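Local coordinates for protein eukaryotic translation initiation factor 2A (PDB 3WJ9) that probably directs initiator methionyl-tRNA to 40S ribosomal subunits early in the translation of a few specific mRNAs, the piece described being its beta-propeller part, at residues 33-38 against 52-57; 46-51 against 79-84; 61-66 against 405-410; 87-92 against 104-109; 138-143 against 171-176. One frame throughout, in Å; residues are numbered along the deposited sequence.

Contact 1: residues 33-38 against 52-57; sequences ISEPAR and ATATQV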
# COMPACT_ATOMS: atom_id res chain seq x y z
N ILE A 33 2.96 9.80 -23.33
CA ILE A 33 2.57 11.14 -23.77
C ILE A 33 3.81 11.96 -24.16
O ILE A 33 4.92 11.63 -23.76
CB ILE A 33 1.78 11.91 -22.67
CG1 ILE A 33 0.71 11.02 -22.04
CG2 ILE A 33 1.11 13.16 -23.22
CD1 ILE A 33 -0.04 11.71 -20.92
N SER A 34 3.59 13.00 -24.95
CA SER A 34 4.61 14.01 -25.25
C SER A 34 5.40 14.43 -24.01
O SER A 34 6.63 14.42 -24.01
CB SER A 34 3.95 15.25 -25.86
OG SER A 34 4.88 16.29 -26.06
N GLU A 35 4.68 14.78 -22.95
CA GLU A 35 5.30 15.18 -21.70
C GLU A 35 6.00 14.01 -21.03
O GLU A 35 5.55 12.87 -21.14
CB GLU A 35 4.26 15.77 -20.74
CG GLU A 35 3.39 16.86 -21.33
CD GLU A 35 4.04 18.23 -21.25
OE1 GLU A 35 3.30 19.24 -21.21
OE2 GLU A 35 5.28 18.31 -21.23
N PRO A 36 7.11 14.28 -20.32
CA PRO A 36 7.76 13.24 -19.52
C PRO A 36 6.85 12.80 -18.37
O PRO A 36 6.18 13.64 -17.77
CB PRO A 36 9.02 13.93 -19.00
CG PRO A 36 8.68 15.38 -19.01
CD PRO A 36 7.80 15.57 -20.21
N ALA A 37 6.83 11.50 -18.07
CA ALA A 37 6.00 11.00 -16.98
C ALA A 37 6.61 11.36 -15.64
O ALA A 37 7.83 11.45 -15.50
CB ALA A 37 5.83 9.50 -17.10
N ARG A 38 5.76 11.58 -14.64
CA ARG A 38 6.21 11.97 -13.31
C ARG A 38 5.72 11.00 -12.25
O ARG A 38 6.15 11.05 -11.10
CB ARG A 38 5.72 13.39 -12.98
CG ARG A 38 4.21 13.53 -13.00
CD ARG A 38 3.79 14.89 -12.47
NE ARG A 38 4.21 15.98 -13.34
CZ ARG A 38 4.14 17.27 -13.01
NH1 ARG A 38 3.67 17.63 -11.83
NH2 ARG A 38 4.56 18.20 -13.86
N ALA A 52 1.24 9.65 -14.91
CA ALA A 52 0.97 11.08 -14.87
C ALA A 52 2.07 11.87 -15.56
O ALA A 52 3.26 11.64 -15.34
CB ALA A 52 0.82 11.54 -13.44
N THR A 53 1.65 12.79 -16.42
CA THR A 53 2.55 13.78 -16.98
C THR A 53 2.01 15.15 -16.57
O THR A 53 0.95 15.23 -15.96
CB THR A 53 2.65 13.68 -18.52
OG1 THR A 53 1.43 14.13 -19.12
CG2 THR A 53 2.94 12.25 -18.94
N ALA A 54 2.74 16.21 -16.91
CA ALA A 54 2.32 17.56 -16.53
C ALA A 54 0.96 17.92 -17.12
O ALA A 54 0.11 18.48 -16.44
CB ALA A 54 3.37 18.57 -16.96
N THR A 55 0.77 17.59 -18.39
CA THR A 55 -0.43 18.00 -19.11
C THR A 55 -1.64 17.12 -18.81
O THR A 55 -2.74 17.62 -18.55
CB THR A 55 -0.19 18.00 -20.64
OG1 THR A 55 0.98 18.77 -20.93
CG2 THR A 55 -1.37 18.59 -21.38
N GLN A 56 -1.45 15.80 -18.84
CA GLN A 56 -2.56 14.85 -18.84
C GLN A 56 -2.30 13.60 -17.99
O GLN A 56 -1.26 13.46 -17.35
CB GLN A 56 -2.88 14.44 -20.28
CG GLN A 56 -3.25 15.58 -21.20
CD GLN A 56 -3.21 15.22 -22.67
OE1 GLN A 56 -3.09 14.06 -23.04
NE2 GLN A 56 -3.30 16.24 -23.53
N VAL A 57 -3.29 12.70 -17.98
CA VAL A 57 -3.15 11.39 -17.35
C VAL A 57 -3.73 10.32 -18.27
O VAL A 57 -4.87 10.42 -18.70
CB VAL A 57 -3.85 11.32 -15.98
CG1 VAL A 57 -3.86 9.89 -15.45
CG2 VAL A 57 -3.18 12.25 -14.98

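Contact 2: residues 46-51 against 79-84; sequences GKLFAY and LGFSPL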
# COMPACT_ATOMS: atom_id res chain seq x y z
N GLY A 46 -4.49 -5.21 -11.63
CA GLY A 46 -3.53 -5.12 -12.71
C GLY A 46 -4.12 -5.14 -14.11
O GLY A 46 -3.42 -5.43 -15.08
N LYS A 47 -5.41 -4.83 -14.23
CA LYS A 47 -6.05 -4.78 -15.53
C LYS A 47 -5.80 -3.43 -16.21
O LYS A 47 -5.96 -3.30 -17.42
CB LYS A 47 -7.55 -5.03 -15.41
CG LYS A 47 -7.91 -6.46 -15.04
CD LYS A 47 -9.41 -6.69 -15.12
CE LYS A 47 -9.78 -8.11 -14.73
NZ LYS A 47 -11.25 -8.34 -14.81
N LEU A 48 -5.40 -2.44 -15.42
CA LEU A 48 -5.18 -1.09 -15.95
C LEU A 48 -3.83 -0.51 -15.53
O LEU A 48 -3.24 -0.92 -14.53
CB LEU A 48 -6.31 -0.16 -15.51
CG LEU A 48 -7.71 -0.44 -16.06
CD1 LEU A 48 -8.72 0.58 -15.55
CD2 LEU A 48 -7.68 -0.46 -17.58
N PHE A 49 -3.36 0.46 -16.31
CA PHE A 49 -2.11 1.16 -16.02
C PHE A 49 -2.28 2.67 -16.22
O PHE A 49 -2.76 3.11 -17.27
CB PHE A 49 -0.98 0.63 -16.91
CG PHE A 49 0.30 1.42 -16.80
CD1 PHE A 49 1.16 1.22 -15.74
CD2 PHE A 49 0.63 2.36 -17.76
CE1 PHE A 49 2.34 1.94 -15.63
CE2 PHE A 49 1.81 3.08 -17.67
CZ PHE A 49 2.66 2.87 -16.60
N ALA A 50 -1.89 3.45 -15.22
CA ALA A 50 -2.01 4.90 -15.30
C ALA A 50 -0.66 5.56 -15.04
O ALA A 50 0.07 5.17 -14.14
CB ALA A 50 -3.04 5.40 -14.30
N TYR A 51 -0.34 6.58 -15.84
CA TYR A 51 0.86 7.37 -15.59
C TYR A 51 0.56 8.85 -15.72
O TYR A 51 -0.27 9.26 -16.54
CB TYR A 51 1.99 6.95 -16.53
CG TYR A 51 1.71 7.20 -17.99
CD1 TYR A 51 1.12 6.23 -18.78
CD2 TYR A 51 2.06 8.41 -18.59
CE1 TYR A 51 0.87 6.44 -20.11
CE2 TYR A 51 1.81 8.63 -19.92
CZ TYR A 51 1.21 7.65 -20.68
OH TYR A 51 0.96 7.86 -22.02
N LEU A 79 -1.46 9.21 -7.55
CA LEU A 79 -2.53 8.53 -8.27
C LEU A 79 -2.98 7.31 -7.48
O LEU A 79 -2.20 6.74 -6.71
CB LEU A 79 -2.06 8.12 -9.67
CG LEU A 79 -1.53 9.23 -10.60
CD1 LEU A 79 -0.86 8.62 -11.83
CD2 LEU A 79 -2.64 10.18 -11.01
N GLY A 80 -4.23 6.90 -7.66
CA GLY A 80 -4.76 5.77 -6.93
C GLY A 80 -5.98 5.13 -7.58
O GLY A 80 -6.94 5.82 -7.92
N PHE A 81 -5.93 3.82 -7.74
CA PHE A 81 -7.05 3.06 -8.28
C PHE A 81 -7.95 2.54 -7.16
O PHE A 81 -7.46 2.08 -6.12
CB PHE A 81 -6.56 1.88 -9.12
CG PHE A 81 -6.21 2.23 -10.54
CD1 PHE A 81 -7.20 2.33 -11.50
CD2 PHE A 81 -4.89 2.43 -10.91
CE1 PHE A 81 -6.88 2.64 -12.81
CE2 PHE A 81 -4.57 2.74 -12.21
CZ PHE A 81 -5.56 2.84 -13.17
N SER A 82 -9.25 2.62 -7.38
CA SER A 82 -10.21 1.95 -6.51
C SER A 82 -10.08 0.44 -6.73
O SER A 82 -9.63 0.02 -7.79
CB SER A 82 -11.63 2.46 -6.80
OG SER A 82 -11.99 2.20 -8.15
N PRO A 83 -10.46 -0.38 -5.72
CA PRO A 83 -10.23 -1.83 -5.72
C PRO A 83 -10.57 -2.55 -7.03
O PRO A 83 -9.87 -3.51 -7.38
CB PRO A 83 -11.15 -2.32 -4.60
CG PRO A 83 -11.17 -1.19 -3.65
CD PRO A 83 -11.16 0.05 -4.50
N LEU A 84 -11.60 -2.10 -7.73
CA LEU A 84 -11.98 -2.73 -8.99
C LEU A 84 -11.59 -1.85 -10.17
O LEU A 84 -11.98 -2.11 -11.31
CB LEU A 84 -13.48 -3.02 -9.01
CG LEU A 84 -13.99 -4.01 -7.96
CD1 LEU A 84 -15.50 -4.12 -8.00
CD2 LEU A 84 -13.35 -5.38 -8.16

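Contact 3: residues 61-66 against 405-410; sequences DTESGA and FWRPRP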
# COMPACT_ATOMS: atom_id res chain seq x y z
N ASP A 61 -4.45 -0.33 -21.41
CA ASP A 61 -4.80 -1.73 -21.19
C ASP A 61 -3.52 -2.56 -21.08
O ASP A 61 -2.73 -2.61 -22.02
CB ASP A 61 -5.68 -2.26 -22.32
CG ASP A 61 -5.97 -3.74 -22.20
OD1 ASP A 61 -6.04 -4.25 -21.07
OD2 ASP A 61 -6.12 -4.40 -23.26
N THR A 62 -3.32 -3.20 -19.94
CA THR A 62 -2.07 -3.90 -19.66
C THR A 62 -1.82 -5.11 -20.56
O THR A 62 -0.74 -5.70 -20.53
CB THR A 62 -2.02 -4.38 -18.20
OG1 THR A 62 -3.02 -5.38 -17.98
CG2 THR A 62 -2.25 -3.21 -17.26
N GLU A 63 -2.81 -5.48 -21.36
CA GLU A 63 -2.67 -6.60 -22.28
C GLU A 63 -2.12 -6.14 -23.63
O GLU A 63 -1.14 -6.69 -24.13
CB GLU A 63 -4.01 -7.32 -22.47
CG GLU A 63 -3.93 -8.82 -22.25
CD GLU A 63 -3.47 -9.18 -20.85
OE1 GLU A 63 -4.29 -9.08 -19.92
OE2 GLU A 63 -2.29 -9.53 -20.68
N SER A 64 -2.75 -5.13 -24.20
CA SER A 64 -2.35 -4.63 -25.51
C SER A 64 -1.47 -3.39 -25.41
O SER A 64 -0.67 -3.12 -26.31
CB SER A 64 -3.59 -4.32 -26.36
OG SER A 64 -4.44 -3.39 -25.71
N GLY A 65 -1.59 -2.66 -24.31
CA GLY A 65 -0.88 -1.41 -24.15
C GLY A 65 -1.71 -0.27 -24.71
O GLY A 65 -1.30 0.89 -24.67
N ALA A 66 -2.89 -0.61 -25.21
CA ALA A 66 -3.76 0.36 -25.85
C ALA A 66 -4.24 1.43 -24.88
O ALA A 66 -4.73 1.13 -23.79
CB ALA A 66 -4.96 -0.34 -26.48
N PHE A 405 7.64 -1.93 -10.80
CA PHE A 405 6.75 -2.79 -10.03
C PHE A 405 6.00 -3.79 -10.89
O PHE A 405 5.69 -3.52 -12.06
CB PHE A 405 5.74 -1.94 -9.24
CG PHE A 405 5.25 -0.73 -9.99
CD1 PHE A 405 4.24 -0.85 -10.93
CD2 PHE A 405 5.78 0.52 -9.75
CE1 PHE A 405 3.78 0.25 -11.63
CE2 PHE A 405 5.33 1.63 -10.44
CZ PHE A 405 4.33 1.50 -11.38
N TRP A 406 5.71 -4.96 -10.31
CA TRP A 406 4.95 -6.00 -10.99
C TRP A 406 3.53 -5.57 -11.32
O TRP A 406 2.94 -4.75 -10.61
CB TRP A 406 4.89 -7.26 -10.12
CG TRP A 406 6.19 -7.95 -9.92
CD1 TRP A 406 6.91 -8.04 -8.76
CD2 TRP A 406 6.93 -8.68 -10.90
NE1 TRP A 406 8.05 -8.77 -8.97
CE2 TRP A 406 8.09 -9.17 -10.28
CE3 TRP A 406 6.73 -8.96 -12.26
CZ2 TRP A 406 9.05 -9.93 -10.96
CZ3 TRP A 406 7.68 -9.71 -12.93
CH2 TRP A 406 8.82 -10.18 -12.28
N ARG A 407 2.98 -6.14 -12.39
CA ARG A 407 1.56 -6.00 -12.67
C ARG A 407 0.81 -7.06 -11.87
O ARG A 407 0.91 -8.25 -12.17
CB ARG A 407 1.27 -6.16 -14.16
CG ARG A 407 -0.20 -6.11 -14.51
CD ARG A 407 -0.46 -6.71 -15.87
NE ARG A 407 -0.03 -8.11 -15.94
CZ ARG A 407 -0.25 -8.90 -16.98
NH1 ARG A 407 -0.89 -8.43 -18.05
NH2 ARG A 407 0.17 -10.16 -16.96
N PRO A 408 0.06 -6.63 -10.84
CA PRO A 408 -0.60 -7.55 -9.90
C PRO A 408 -1.71 -8.38 -10.54
O PRO A 408 -2.55 -7.84 -11.26
CB PRO A 408 -1.17 -6.61 -8.84
CG PRO A 408 -1.39 -5.33 -9.56
CD PRO A 408 -0.27 -5.22 -10.55
N ARG A 409 -1.70 -9.69 -10.29
CA ARG A 409 -2.75 -10.58 -10.77
C ARG A 409 -3.40 -11.29 -9.58
O ARG A 409 -2.71 -11.63 -8.62
CB ARG A 409 -2.21 -11.60 -11.76
CG ARG A 409 -1.24 -11.05 -12.80
CD ARG A 409 -1.81 -9.86 -13.57
NE ARG A 409 -2.93 -10.22 -14.43
CZ ARG A 409 -3.65 -9.34 -15.11
NH1 ARG A 409 -3.37 -8.05 -15.02
NH2 ARG A 409 -4.65 -9.74 -15.88
N PRO A 410 -4.72 -11.53 -9.65
CA PRO A 410 -5.46 -12.17 -8.56
C PRO A 410 -5.69 -13.67 -8.76
O PRO A 410 -6.22 -14.09 -9.79
CB PRO A 410 -6.79 -11.42 -8.58
CG PRO A 410 -6.95 -10.93 -10.01
CD PRO A 410 -5.62 -11.10 -10.73

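Contact 4: residues 87-92 against 104-109; sequences YLSTWE and QNMKVW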
# COMPACT_ATOMS: atom_id res chain seq x y z
N TYR A 87 -12.57 3.53 -10.58
CA TYR A 87 -12.34 4.92 -10.21
C TYR A 87 -10.86 5.18 -9.96
O TYR A 87 -10.14 4.33 -9.44
CB TYR A 87 -13.16 5.29 -8.98
CG TYR A 87 -14.65 5.05 -9.15
CD1 TYR A 87 -15.44 5.95 -9.85
CD2 TYR A 87 -15.25 3.93 -8.60
CE1 TYR A 87 -16.80 5.73 -10.01
CE2 TYR A 87 -16.61 3.71 -8.75
CZ TYR A 87 -17.38 4.61 -9.45
OH TYR A 87 -18.72 4.38 -9.60
N LEU A 88 -10.41 6.37 -10.34
CA LEU A 88 -9.02 6.78 -10.16
C LEU A 88 -8.97 8.18 -9.56
O LEU A 88 -9.59 9.10 -10.07
CB LEU A 88 -8.27 6.74 -11.50
CG LEU A 88 -6.80 7.14 -11.52
CD1 LEU A 88 -5.92 6.02 -10.98
CD2 LEU A 88 -6.36 7.52 -12.93
N SER A 89 -8.22 8.32 -8.46
CA SER A 89 -8.11 9.60 -7.78
C SER A 89 -6.78 10.29 -8.08
O SER A 89 -5.75 9.63 -8.19
CB SER A 89 -8.27 9.41 -6.26
OG SER A 89 -9.54 8.86 -5.95
N THR A 90 -6.82 11.61 -8.22
CA THR A 90 -5.63 12.38 -8.58
C THR A 90 -5.37 13.54 -7.63
O THR A 90 -6.13 14.50 -7.61
CB THR A 90 -5.73 12.94 -10.02
OG1 THR A 90 -6.86 13.82 -10.10
CG2 THR A 90 -5.89 11.81 -11.03
N TRP A 91 -4.29 13.46 -6.86
CA TRP A 91 -3.89 14.55 -5.97
C TRP A 91 -3.08 15.59 -6.74
O TRP A 91 -2.03 15.28 -7.31
CB TRP A 91 -3.07 14.02 -4.79
CG TRP A 91 -2.70 15.07 -3.74
CD1 TRP A 91 -3.34 15.30 -2.57
CD2 TRP A 91 -1.59 15.98 -3.78
NE1 TRP A 91 -2.72 16.31 -1.88
CE2 TRP A 91 -1.64 16.74 -2.60
CE3 TRP A 91 -0.57 16.23 -4.70
CZ2 TRP A 91 -0.71 17.74 -2.31
CZ3 TRP A 91 0.36 17.22 -4.41
CH2 TRP A 91 0.28 17.96 -3.22
N GLU A 92 -3.56 16.83 -6.76
CA GLU A 92 -2.78 17.95 -7.28
C GLU A 92 -2.27 18.77 -6.11
O GLU A 92 -2.70 18.58 -4.97
CB GLU A 92 -3.61 18.82 -8.22
CG GLU A 92 -4.21 18.09 -9.40
CD GLU A 92 -5.03 19.01 -10.29
OE1 GLU A 92 -5.58 18.52 -11.31
OE2 GLU A 92 -5.14 20.21 -9.98
N GLN A 104 -10.13 22.68 -6.07
CA GLN A 104 -10.41 21.28 -5.82
C GLN A 104 -9.21 20.43 -6.22
O GLN A 104 -9.09 19.96 -7.35
CB GLN A 104 -11.67 20.84 -6.57
CG GLN A 104 -12.85 21.79 -6.40
CD GLN A 104 -13.83 21.32 -5.33
OE1 GLN A 104 -13.44 20.72 -4.33
NE2 GLN A 104 -15.11 21.60 -5.54
N ASN A 105 -8.32 20.25 -5.25
CA ASN A 105 -7.01 19.65 -5.48
C ASN A 105 -7.10 18.23 -6.01
O ASN A 105 -6.60 17.92 -7.09
CB ASN A 105 -6.21 19.67 -4.19
CG ASN A 105 -6.54 20.87 -3.32
OD1 ASN A 105 -6.88 20.72 -2.15
ND2 ASN A 105 -6.46 22.07 -3.89
N MSE A 106 -7.85 17.39 -5.30
CA MSE A 106 -8.05 16.00 -5.70
C MSE A 106 -9.45 15.73 -6.22
O MSE A 106 -10.45 16.15 -5.59
CB MSE A 106 -7.67 15.07 -4.54
CG MSE A 106 -8.84 14.62 -3.67
SE MSE A 106 -9.42 12.83 -4.25
CE MSE A 106 -9.97 12.13 -2.49
N LYS A 107 -9.54 15.05 -7.36
CA LYS A 107 -10.77 14.78 -8.05
C LYS A 107 -10.86 13.27 -8.20
O LYS A 107 -9.84 12.58 -8.14
CB LYS A 107 -10.78 15.50 -9.39
CG LYS A 107 -10.28 16.94 -9.30
CD LYS A 107 -10.00 17.55 -10.66
CE LYS A 107 -9.09 18.76 -10.53
NZ LYS A 107 -9.67 19.82 -9.66
N VAL A 108 -12.07 12.75 -8.36
CA VAL A 108 -12.22 11.33 -8.62
C VAL A 108 -12.69 11.19 -10.06
O VAL A 108 -13.52 11.97 -10.53
CB VAL A 108 -13.22 10.67 -7.65
CG1 VAL A 108 -13.28 9.17 -7.88
CG2 VAL A 108 -12.83 10.96 -6.21
N TRP A 109 -12.14 10.22 -10.78
CA TRP A 109 -12.44 10.07 -12.19
C TRP A 109 -12.99 8.68 -12.51
O TRP A 109 -12.67 7.71 -11.83
CB TRP A 109 -11.20 10.34 -13.05
CG TRP A 109 -10.41 11.57 -12.66
CD1 TRP A 109 -9.50 11.67 -11.64
CD2 TRP A 109 -10.44 12.85 -13.29
NE1 TRP A 109 -8.98 12.93 -11.60
CE2 TRP A 109 -9.53 13.68 -12.60
CE3 TRP A 109 -11.15 13.38 -14.37
CZ2 TRP A 109 -9.32 15.01 -12.96
CZ3 TRP A 109 -10.94 14.70 -14.72
CH2 TRP A 109 -10.03 15.50 -14.02

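Contact 5: residues 138-143 against 171-176; sequences LAARLV and FALSPG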
# COMPACT_ATOMS: atom_id res chain seq x y z
N LEU A 138 -18.61 1.37 -1.47
CA LEU A 138 -18.58 2.44 -0.48
C LEU A 138 -17.23 3.15 -0.43
O LEU A 138 -16.18 2.51 -0.51
CB LEU A 138 -18.94 1.89 0.90
CG LEU A 138 -20.26 1.13 1.02
CD1 LEU A 138 -20.45 0.58 2.42
CD2 LEU A 138 -21.44 2.01 0.63
N ALA A 139 -17.27 4.47 -0.30
CA ALA A 139 -16.06 5.28 -0.19
C ALA A 139 -16.05 6.04 1.12
O ALA A 139 -17.10 6.21 1.75
CB ALA A 139 -15.94 6.23 -1.37
N ALA A 140 -14.88 6.51 1.54
CA ALA A 140 -14.76 7.15 2.85
C ALA A 140 -13.80 8.34 2.87
O ALA A 140 -12.64 8.22 2.50
CB ALA A 140 -14.34 6.12 3.89
N ARG A 141 -14.32 9.48 3.32
CA ARG A 141 -13.54 10.71 3.46
C ARG A 141 -13.36 11.01 4.94
O ARG A 141 -14.09 10.49 5.78
CB ARG A 141 -14.25 11.86 2.74
CG ARG A 141 -13.47 13.17 2.64
CD ARG A 141 -14.42 14.31 2.31
NE ARG A 141 -13.74 15.60 2.17
CZ ARG A 141 -14.38 16.75 1.99
NH1 ARG A 141 -15.70 16.78 1.95
NH2 ARG A 141 -13.70 17.88 1.86
N LEU A 142 -12.38 11.86 5.27
CA LEU A 142 -12.13 12.20 6.66
C LEU A 142 -12.27 13.69 6.94
O LEU A 142 -11.52 14.51 6.41
CB LEU A 142 -10.74 11.74 7.08
CG LEU A 142 -10.31 12.17 8.47
CD1 LEU A 142 -11.21 11.57 9.54
CD2 LEU A 142 -8.87 11.78 8.68
N VAL A 143 -13.24 14.03 7.78
CA VAL A 143 -13.43 15.40 8.21
C VAL A 143 -13.04 15.48 9.67
O VAL A 143 -13.08 14.47 10.39
CB VAL A 143 -14.88 15.87 8.00
CG1 VAL A 143 -14.97 17.39 8.03
CG2 VAL A 143 -15.40 15.35 6.67
N PHE A 171 -8.39 7.05 10.54
CA PHE A 171 -9.28 5.89 10.45
C PHE A 171 -8.77 4.88 9.42
O PHE A 171 -7.85 5.18 8.66
CB PHE A 171 -10.69 6.35 10.07
CG PHE A 171 -10.85 6.65 8.60
CD1 PHE A 171 -10.22 7.74 8.04
CD2 PHE A 171 -11.61 5.83 7.79
CE1 PHE A 171 -10.35 8.02 6.70
CE2 PHE A 171 -11.75 6.10 6.44
CZ PHE A 171 -11.12 7.20 5.89
N ALA A 172 -9.38 3.69 9.38
CA ALA A 172 -9.02 2.67 8.39
C ALA A 172 -10.16 1.68 8.17
O ALA A 172 -10.69 1.11 9.12
CB ALA A 172 -7.76 1.93 8.82
N LEU A 173 -10.53 1.48 6.91
CA LEU A 173 -11.63 0.59 6.55
C LEU A 173 -11.25 -0.89 6.66
O LEU A 173 -10.09 -1.22 6.90
CB LEU A 173 -12.12 0.88 5.13
CG LEU A 173 -13.36 1.77 4.98
CD1 LEU A 173 -13.23 3.02 5.83
CD2 LEU A 173 -13.58 2.13 3.52
N SER A 174 -12.24 -1.76 6.49
CA SER A 174 -12.00 -3.21 6.50
C SER A 174 -12.17 -3.79 5.10
O SER A 174 -13.15 -3.48 4.41
CB SER A 174 -12.94 -3.90 7.49
OG SER A 174 -12.84 -5.31 7.39
N PRO A 175 -11.23 -4.65 4.68
CA PRO A 175 -11.27 -5.28 3.36
C PRO A 175 -11.97 -6.64 3.38
O PRO A 175 -11.77 -7.45 2.48
CB PRO A 175 -9.79 -5.44 3.00
CG PRO A 175 -9.05 -5.43 4.34
CD PRO A 175 -10.03 -5.06 5.43
N GLY A 176 -12.78 -6.88 4.40
CA GLY A 176 -13.52 -8.12 4.50
C GLY A 176 -14.68 -8.17 3.53
O GLY A 176 -14.89 -7.24 2.75

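Contact 1: residues 33-38 against 52-57
Thr-53 is met by Ile-33 and Glu-35 together. Its OG1 sits between the backbone N and the carbonyl carbon (chi1 72°), which places CG2 beside N, where Ile-33 CD1 approaches CG2 to 3.6 Å. Ile-33 comes in obliquely, and its CD1 also reaches Gln-56 CB at 4.0 Å. Glu-35 CB packs 3.4 Å from Thr-53 CB; beyond it the chain bends at chi2 and crosses Thr-55 at about a right angle. Within the turn Gln-56 O accepts from both Thr-53 N and Thr-53 OG1, the hydroxyl lying above the carbonyl plane at 3.3 Å. The hairpin of strands 37-42 and 48-53 begins with Arg-38 N donating to Ala-52 O at 2.6 Å. Arg-38 CG takes the crowded position of its first torsion (chi1 60°) and packs 3.2 Å from Ala-52 O, while a bend at chi3 takes the chain past Thr-53, and NH2 ends 3.3 Å from Ala-54 CB. NH1 makes a weak hydrogen bond to Thr-76 O of the next sheet. A single backbone bond thus ties the two segments, and the aliphatic packing around Thr-53, whose hydroxyl is turned inward to its own turn, makes up much of the rest.

Contact 2: residues 46-51 against 79-84
Phe-81 reaches across to Leu-48 and Ala-50 with the far end of its ring. CG lies beside the backbone N, anti to the carbonyl carbon (chi1 -84°), and the ring rises from strand 76-81 to meet strand 48-53. CE2 is 3.7 Å from Ala-50 CB, CZ is 3.9 Å from Leu-48 CB, and CE1 comes as near to Leu-48 CD1, so that the ring tip straddles the two residues. The side chains of Leu-48 and Phe-81 cross at about a right angle, and Phe-49 C lies at the ring edge. Leu-79, two residues earlier on the strand, brings CD1 to 4.1 Å from Tyr-51 C, and it also touches Asn-39 and Cys-41. The strand segments run antiparallel at 166° with axes 8.5 Å apart, a separation for side chains and not for backbone pairing. Phe-81 is flanked further by Cys-41, Ser-43 and Pro-44. An alanine in place of Phe-81 would probably open a gap between the sheets, leaving Leu-48 and the methyl of Ala-50 without the ring that bridges them. Two neighbouring propeller blades are therefore joined here by van der Waals packing, with the Phe-81 ring carrying most of it.

Contact 3: residues 61-66 against 405-410
Glu-63 and Arg-407 form the salt bridge of this contact: NH1 donates to OE2 at 3.2 Å, the oxygen lying in the guanidinium plane while the nitrogen comes from the syn side of the carboxylate, 34° out of its plane. The two flat groups are turned 63° apart. Charge alone links Glu-63 OE1 to Arg-409 NH2, 4.1 Å away and with no N-H aimed at it. Arg-409 stacks over one face of the Arg-407 guanidinium, CZ 3.8 Å above its plane and over its centre; the carboxylate nearby would probably offset some of their repulsion. Packing is supplied by Thr-62, whose CB and OG1 both stand 3.6 Å from Arg-407 CD, while that hydroxyl bonds to Gly-46 O. Inside 61-66, Ser-64 OG accepts from Ala-66 N at 3.2 Å, an ST turn, and donates to Asp-61 OD2. Thr-62 O is held by the side chain of Gln-6, whose backbone pairs with Arg-407. Strand 401-406 shares a sheet with the N-terminal strand 6-11, the closure by which a beta-propeller joins its two ends in one blade, and the salt bridge ties that blade to the turn between strands 57-61 and 67-71 of the next.

Contact 4: residues 87-92 against 104-109
Trp-109 NE1 donates to Thr-90 OG1 at 2.7 Å, nearly straight at 167° and with the oxygen close to the indole plane. The strands are the second and third of a four-stranded propeller blade, in the first WD repeat, and the pair recalls the Trp to Ser/Thr bond of the WD structural tetrad. The hydroxyl lies between the backbone N and the carbonyl carbon of Thr-90 (chi1 61°), presented to the indole edge, where Leu-88 O also lies. Lys-107 CB stands 3.4 Å above the ring plane, toward the rim. Leu-88 and Trp-109 form a hydrogen-bonded antiparallel pair (Leu-88 N to Trp-109 O 3.0 Å), as do Thr-90 and Lys-107, these four side chains sharing one face. An alanine in place of Trp-109 would probably leave Thr-90 OG1 without its indole donor and Lys-107 CB without the ring beneath it. Ser-89 and Val-108, a non-hydrogen-bonded pair, take the other face, where Ser-89 OG bonds to Asn-129. Asn-105 and Met-106 together oppose Phe-120 in a classic beta bulge. There Glu-92 N donates to Asn-105 O at 3.2 Å, and the selenium of Met-106 (selenomethionine) lies 4.1 Å from Ser-89 CB.

Contact 5: residues 138-143 against 171-176
Ala-140 turns its methyl to both Phe-171 and Leu-173. CB is 3.6 Å from Phe-171 CE2 and 3.8 Å from Leu-173 CD1, with Leu-173 CD2 not much further, so one small side chain is touched by two larger ones. Leu-173 CD1 lies in the plane of the Phe-171 ring, at its edge, and the two groups reach the methyl from alternate positions on one strand. Phe-171 CZ also comes within 3.9 Å of Ala-140 O. The next residue, Arg-141, directs its side chain away from this interface, where its guanidinium makes a cation-pi contact with Phe-120 in the preceding blade; toward 171-176 it offers just its carbonyl oxygen, 4.4 Å from Phe-171 CZ. Leu-142 then turns back: its CB meets Phe-171 CE1 at 3.8 Å, and, with CG anti to the backbone N (chi1 174°), the side chain also touches Ile-168 and Val-147. The ring therefore spans the interval from Ala-140 to Leu-142. Phe-171 CB points at the facing strand, and CG stands between its own backbone N and carbonyl carbon (chi1 79°). Gln-131, from the same sheet as 138-143, bonds through its side-chain amide to Leu-173 N and Phe-171 O. With the strand segments antiparallel at 178° and their axes 9.1 Å apart, this is face-to-face sheet packing: the second strand of one propeller blade rests on the first strand of the next, as neighbouring blades do around a beta-propeller.

From the N terminus, contact 1 comes first and closes the hairpin of strands 37-42 and 48-53. Contact 2 opens within that hairpin, at 46-51, and closes at 79-84, so it crosses contact 1 and carries the chain into the next blade. Contact 3 starts at 61-66, inside the loop of contact 2, which it also crosses, and closes only at 405-410 near the C terminus; the two touch at the start of the 46-51 segment. Within this long loop nest contact 4, which pairs two strands inside one blade, and then contact 5, which joins the following two blades. Contacts 2 and 4 meet through adjacent strands 76-81 and 87-92.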